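Local structure of tungsten formylmethanofuran dehydrogenase subunit E (Syntrophus aciditrophicus, 3D00) at the interface of chains A and B. The protein binds zinc through a C-terminal treble-clef finger and, as an FmdE-like protein, is probably related to a formylmethanofuran dehydrogenase component implicated in microbial methanogenesis. Residues are numbered along the deposited sequence; one frame, centred on the assembly and turned at random. Chains: chain A/B, Tungsten formylmethanofuran dehydrogenase subunit E.

Contact 1: the interface of chains A and B. Residues chain A 23, 57-59, 61-62, 79; chain B 72-74.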
# COMPACT_ATOMS: atom_id res chain seq x y z
N HIS A 23 4.00 11.02 -0.08
CA HIS A 23 3.48 10.71 -1.42
C HIS A 23 4.37 11.33 -2.51
O HIS A 23 4.37 10.85 -3.64
CB HIS A 23 2.02 11.26 -1.47
CG HIS A 23 1.28 10.97 -2.75
ND1 HIS A 23 0.65 9.78 -2.98
CD2 HIS A 23 1.08 11.73 -3.86
CE1 HIS A 23 0.09 9.80 -4.17
NE2 HIS A 23 0.33 10.97 -4.72
N ARG A 57 -6.69 2.45 -6.39
CA ARG A 57 -5.29 2.44 -6.01
C ARG A 57 -4.62 3.83 -6.08
O ARG A 57 -3.58 4.04 -5.47
CB ARG A 57 -4.52 1.37 -6.78
CG ARG A 57 -4.36 1.54 -8.25
CD ARG A 57 -3.60 0.32 -8.80
N THR A 58 -5.26 4.79 -6.73
CA THR A 58 -4.66 6.09 -6.95
C THR A 58 -4.88 7.02 -5.76
O THR A 58 -6.00 7.35 -5.45
CB THR A 58 -5.26 6.72 -8.21
OG1 THR A 58 -5.31 5.71 -9.25
CG2 THR A 58 -4.46 7.91 -8.67
N CYS A 59 -3.80 7.44 -5.10
CA CYS A 59 -3.81 8.51 -4.10
C CYS A 59 -4.46 8.18 -2.79
O CYS A 59 -3.89 8.37 -1.71
CB CYS A 59 -4.46 9.80 -4.66
SG CYS A 59 -3.47 10.63 -5.88
N PRO A 61 -5.16 5.47 -1.18
CA PRO A 61 -4.46 4.70 -0.14
C PRO A 61 -3.49 5.46 0.77
O PRO A 61 -3.39 5.12 1.94
CB PRO A 61 -3.70 3.66 -0.95
CG PRO A 61 -4.55 3.44 -2.15
CD PRO A 61 -5.03 4.80 -2.50
N ASP A 62 -2.77 6.45 0.24
CA ASP A 62 -1.81 7.21 1.05
C ASP A 62 -2.45 8.11 2.07
O ASP A 62 -1.84 8.36 3.09
CB ASP A 62 -0.85 7.99 0.16
CG ASP A 62 0.13 7.07 -0.56
OD1 ASP A 62 0.18 5.85 -0.28
OD2 ASP A 62 0.90 7.59 -1.39
N VAL A 79 -6.97 -2.63 -0.67
CA VAL A 79 -7.22 -1.85 -1.83
C VAL A 79 -7.89 -2.76 -2.85
O VAL A 79 -7.37 -3.83 -3.20
CB VAL A 79 -5.92 -1.27 -2.37
CG1 VAL A 79 -6.17 -0.57 -3.68
CG2 VAL A 79 -5.29 -0.28 -1.29
N PHE B 72 2.35 2.85 -2.19
CA PHE B 72 1.23 2.24 -2.84
C PHE B 72 0.33 3.27 -3.55
O PHE B 72 -0.06 3.07 -4.69
CB PHE B 72 0.39 1.42 -1.87
CG PHE B 72 -0.46 0.45 -2.57
CD1 PHE B 72 0.04 -0.80 -2.89
CD2 PHE B 72 -1.69 0.81 -3.07
CE1 PHE B 72 -0.71 -1.69 -3.64
CE2 PHE B 72 -2.43 -0.08 -3.81
CZ PHE B 72 -1.93 -1.31 -4.11
N GLY B 73 0.03 4.38 -2.86
CA GLY B 73 -0.79 5.44 -3.44
C GLY B 73 -0.21 6.27 -4.59
O GLY B 73 -0.98 6.87 -5.32
N ASN B 74 1.12 6.35 -4.77
CA ASN B 74 1.71 7.10 -5.93
C ASN B 74 2.05 6.19 -7.11
O ASN B 74 2.49 6.63 -8.19
CB ASN B 74 2.92 7.97 -5.54
CG ASN B 74 4.11 7.20 -5.07
OD1 ASN B 74 4.23 6.00 -5.29
ND2 ASN B 74 5.00 7.89 -4.39
O HOH W 1 -1.49 3.90 -7.32
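B:Phe72, B:Gly73 and B:Asn74 curl through a turn of helix-like backbone torsions against A:Cys59, which has a positive phi (72°) and whose backbone N gives a hydrogen bond to B:Gly73 O at 2.9 Å. The pocket belongs to the FmdE family core of chain A, where helices 12-23 and 60-67 bring A:His23 and A:Asp62 together. Lacking a side chain, the glycine lets its backbone press on the carboxylate. B:Gly73 N donates to A:Asp62 OD1 at 3.0 Å in a bent bond that arrives from above the carboxylate plane. The other oxygen, A:Asp62 OD2, takes the imidazole A:His23 ND1 at 2.7 Å on its anti side, nearly in the plane of the ring, which restrains the ring's rotation. The rim of that ring also meets the partner chain, with A:His23 CE1 3.3 Å from B:Gly73 O. Over one face sits B:Asn74 CB, 3.9 Å from the A:His23 ring centroid. With CG placed between backbone N and carbonyl carbon (chi1 65°), the B:Asn74 amide can send ND2 almost straight to A:His23 O at 3.1 Å, though it comes from above the carbonyl plane. B:Phe72 points the other way. Its CE2 meets both methyls of A:Val79 as the two side chains slide past each other in opposite directions, 3.8 Å from A:Val79 CG1, and nears A:Arg57 CB, while CD2 touches the A:Pro61 ring. A water joins the carbonyls of A:Arg57 and B:Phe72, 2.8 Å from A:Arg57 O.

Contact 2: the interface of chains A and B. Residues chain A 148-152; chain B 189-191.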
# COMPACT_ATOMS: atom_id res chain seq x y z
N VAL A 148 -22.40 1.14 5.62
CA VAL A 148 -22.20 -0.11 4.91
C VAL A 148 -21.90 -1.26 5.88
O VAL A 148 -21.47 -1.04 7.00
CB VAL A 148 -21.05 0.01 3.84
CG1 VAL A 148 -21.41 1.05 2.78
CG2 VAL A 148 -19.67 0.30 4.48
N LYS A 149 -22.14 -2.48 5.43
CA LYS A 149 -21.63 -3.66 6.11
C LYS A 149 -20.89 -4.54 5.10
O LYS A 149 -21.35 -4.78 3.99
CB LYS A 149 -22.76 -4.43 6.75
CG LYS A 149 -22.34 -5.68 7.52
N LEU A 150 -19.70 -4.98 5.50
CA LEU A 150 -18.86 -5.75 4.61
C LEU A 150 -19.45 -7.16 4.38
O LEU A 150 -20.13 -7.72 5.24
CB LEU A 150 -17.41 -5.81 5.13
CG LEU A 150 -16.57 -4.56 4.83
CD1 LEU A 150 -16.17 -4.49 3.35
CD2 LEU A 150 -17.28 -3.23 5.24
N LYS A 151 -19.19 -7.68 3.18
CA LYS A 151 -19.50 -9.07 2.82
C LYS A 151 -18.67 -10.02 3.70
O LYS A 151 -17.53 -9.71 4.00
CB LYS A 151 -19.21 -9.32 1.32
CG LYS A 151 -20.36 -8.88 0.36
CD LYS A 151 -19.97 -8.97 -1.12
CE LYS A 151 -21.06 -8.34 -2.02
N PRO A 152 -19.25 -11.16 4.12
CA PRO A 152 -18.50 -12.20 4.86
C PRO A 152 -17.04 -12.48 4.45
O PRO A 152 -16.18 -12.57 5.31
CB PRO A 152 -19.37 -13.43 4.66
CG PRO A 152 -20.77 -12.88 4.64
CD PRO A 152 -20.67 -11.53 3.95
N PRO B 189 -17.49 -4.97 -2.14
CA PRO B 189 -17.29 -5.65 -0.89
C PRO B 189 -18.45 -5.54 0.12
O PRO B 189 -18.35 -6.13 1.19
CB PRO B 189 -16.06 -4.95 -0.34
CG PRO B 189 -16.18 -3.60 -0.83
CD PRO B 189 -16.74 -3.70 -2.19
N TYR B 190 -19.52 -4.82 -0.20
CA TYR B 190 -20.52 -4.46 0.79
C TYR B 190 -21.76 -5.26 0.53
O TYR B 190 -22.01 -5.66 -0.60
CB TYR B 190 -20.87 -2.98 0.73
CG TYR B 190 -19.65 -2.09 0.66
CD1 TYR B 190 -18.76 -2.04 1.71
CD2 TYR B 190 -19.38 -1.33 -0.46
CE1 TYR B 190 -17.58 -1.23 1.64
CE2 TYR B 190 -18.21 -0.52 -0.53
CZ TYR B 190 -17.32 -0.49 0.54
OH TYR B 190 -16.15 0.29 0.53
N LEU B 191 -22.53 -5.48 1.59
CA LEU B 191 -23.78 -6.23 1.49
C LEU B 191 -24.86 -5.36 0.86
O LEU B 191 -24.84 -4.12 0.92
CB LEU B 191 -24.27 -6.68 2.87
CG LEU B 191 -23.49 -7.73 3.64
CD1 LEU B 191 -24.13 -7.84 5.02
CD2 LEU B 191 -23.45 -9.08 2.93
OXT LEU B 191 -25.81 -5.94 0.30
O HOH W 2 -23.76 -2.61 2.89
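An antiparallel beta bridge pairs A:Leu150, just past strand 143-149, with B:Tyr190 in the C-terminal tail beyond helix 182-187 of chain B. B:Leu191 N donates to A:Lys149 O at 2.8 Å, nearly along the C=O axis. In return A:Lys151 N reaches B:Pro189 O at 2.7 Å. The B:Tyr190 ring is clamped between two aliphatic groups. B:Pro189 CG lies over the centre of one face, and A:Val148 CG1 caps the other toward the rim. The second methyl, A:Val148 CG2, is 3.7 Å from B:Tyr190 CD1. Side by side with this phenol and pointing the same way, A:Leu150 brings CD1 3.7 Å from B:Pro189 CB. B:Leu191, with CG anti to its carbonyl carbon (chi1 -68°), forks over the strand end: CD1 meets A:Lys149 CG at 3.8 Å, and CD2 meets the ring of A:Pro152 at about a right angle, 3.8 Å from CD. At the chain terminus, carboxylate oxygen B:Leu191 O holds a water at 2.7 Å that also contacts A:Lys149 N at 3.0 Å. By pairing with the segment just past the neighbour's strand, the tail probably ties the two chains of the deposited assembly together.

Contact 3: the interface of chains A and B. Residues chain A 171-174, 177, 181, 183; chain B 82-84.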
# COMPACT_ATOMS: atom_id res chain seq x y z
N GLU A 171 12.77 -20.91 -3.46
CA GLU A 171 12.34 -19.97 -2.45
C GLU A 171 11.15 -20.55 -1.68
O GLU A 171 10.42 -21.39 -2.20
CB GLU A 171 12.01 -18.62 -3.10
CG GLU A 171 13.28 -17.79 -3.37
CD GLU A 171 13.04 -16.55 -4.18
OE1 GLU A 171 12.22 -15.71 -3.74
OE2 GLU A 171 13.68 -16.41 -5.26
N ALA A 172 10.98 -20.10 -0.45
CA ALA A 172 9.86 -20.52 0.37
C ALA A 172 8.56 -19.84 -0.09
O ALA A 172 8.53 -18.66 -0.46
CB ALA A 172 10.13 -20.25 1.84
N TYR A 173 7.48 -20.62 -0.09
CA TYR A 173 6.16 -20.16 -0.48
C TYR A 173 5.06 -21.01 0.22
O TYR A 173 5.35 -22.09 0.73
CB TYR A 173 6.01 -20.14 -2.02
CG TYR A 173 5.79 -21.49 -2.63
CD1 TYR A 173 6.83 -22.41 -2.73
CD2 TYR A 173 4.53 -21.89 -3.04
CE1 TYR A 173 6.62 -23.69 -3.25
CE2 TYR A 173 4.33 -23.19 -3.58
CZ TYR A 173 5.38 -24.07 -3.68
OH TYR A 173 5.20 -25.36 -4.20
N PRO A 174 3.82 -20.50 0.28
CA PRO A 174 2.68 -21.27 0.78
C PRO A 174 2.33 -22.48 -0.11
O PRO A 174 2.17 -22.33 -1.33
CB PRO A 174 1.53 -20.26 0.74
CG PRO A 174 2.17 -18.92 0.61
CD PRO A 174 3.44 -19.14 -0.11
N ASP A 177 -0.47 -22.65 -2.82
CA ASP A 177 -0.35 -22.01 -4.12
C ASP A 177 -0.08 -22.98 -5.27
O ASP A 177 -0.23 -22.60 -6.44
CB ASP A 177 0.76 -20.93 -4.10
CG ASP A 177 0.43 -19.75 -3.22
OD1 ASP A 177 -0.71 -19.66 -2.77
OD2 ASP A 177 1.32 -18.90 -2.97
N CYS A 181 5.71 -22.06 -6.96
CA CYS A 181 5.21 -20.82 -6.45
C CYS A 181 4.59 -20.06 -7.60
O CYS A 181 4.77 -20.39 -8.79
CB CYS A 181 6.32 -20.00 -5.82
SG CYS A 181 7.42 -19.33 -7.03
N SER A 183 5.11 -17.20 -8.72
CA SER A 183 6.04 -16.55 -9.64
C SER A 183 6.42 -17.54 -10.74
O SER A 183 6.28 -17.25 -11.93
CB SER A 183 7.28 -16.01 -8.91
OG SER A 183 8.14 -15.37 -9.83
N MSE B 82 2.33 -12.75 -4.35
CA MSE B 82 2.75 -14.11 -4.71
C MSE B 82 3.29 -14.91 -3.53
O MSE B 82 3.73 -16.01 -3.71
CB MSE B 82 3.76 -14.04 -5.84
CG MSE B 82 3.18 -13.42 -7.05
SE MSE B 82 4.37 -13.36 -8.53
CE MSE B 82 5.70 -12.27 -7.73
N GLY B 83 3.25 -14.34 -2.32
CA GLY B 83 3.70 -15.04 -1.12
C GLY B 83 5.20 -15.24 -0.99
O GLY B 83 5.64 -16.02 -0.16
N LEU B 84 5.96 -14.51 -1.80
CA LEU B 84 7.41 -14.60 -1.83
C LEU B 84 7.98 -13.38 -1.11
O LEU B 84 7.62 -12.26 -1.39
CB LEU B 84 7.92 -14.66 -3.27
CG LEU B 84 7.49 -15.90 -4.05
CD1 LEU B 84 7.91 -15.77 -5.50
CD2 LEU B 84 8.06 -17.19 -3.43
O HOH W 3 3.51 -18.57 -4.34
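Apolar packing dominates where B:Leu84, in a loop of the core domain of chain B, plugs into the treble-clef zinc finger of chain A. Its CG stands anti to the carbonyl carbon (chi1 -64°), and the two methyls part beyond it. One, B:Leu84 CD1, presses tightly on A:Ser183 CB at 3.5 Å, at the start of helix 182-187, and lies 3.9 Å from A:Cys181 SG, the thiolate sulfur of a zinc ligand. The other, B:Leu84 CD2, turns to strand 172-174, 3.3 Å from A:Ala172 O and 3.9 Å from A:Tyr173 CB. An alanine here would probably leave a gap between the strand and the helix start, depriving A:Ser183 and A:Cys181 of their apolar cover from the partner. Selenomethionine B:Met82 adds to this wall, its chain bent at the last torsion (chi3 -61°) and its selenium 3.8 Å from A:Ser183 CA. Within the finger, A:Cys181 CA lies over one face of the A:Tyr173 ring, toward the rim, so a zinc-ligand residue packs on the strand that receives the leucine. Polar contact between the chains in this patch runs through water: one molecule sits 2.6 Å from the carboxylate oxygen A:Asp177 OD2 and 2.6 Å from the backbone carbonyl B:Met82 O.

The C-alpha centres of contact 1 lie about 22 Å from those of contact 2 and 25 Å from those of contact 3, while contacts 2 and 3 are about 29 Å apart. Two-fold symmetry gives each contact a twin with the chains exchanged; the twin of contact 2 places the tail of chain A on chain B, so the finger of contact 3 and that tail form one continuous arm reaching over the partner. Strand 77-79 supplies A:Val79 to contact 1, and the loop of contact 3 follows the same strand in chain B. Core-to-core and arm-to-core contacts may therefore act together, as an intertwined dimer would suggest.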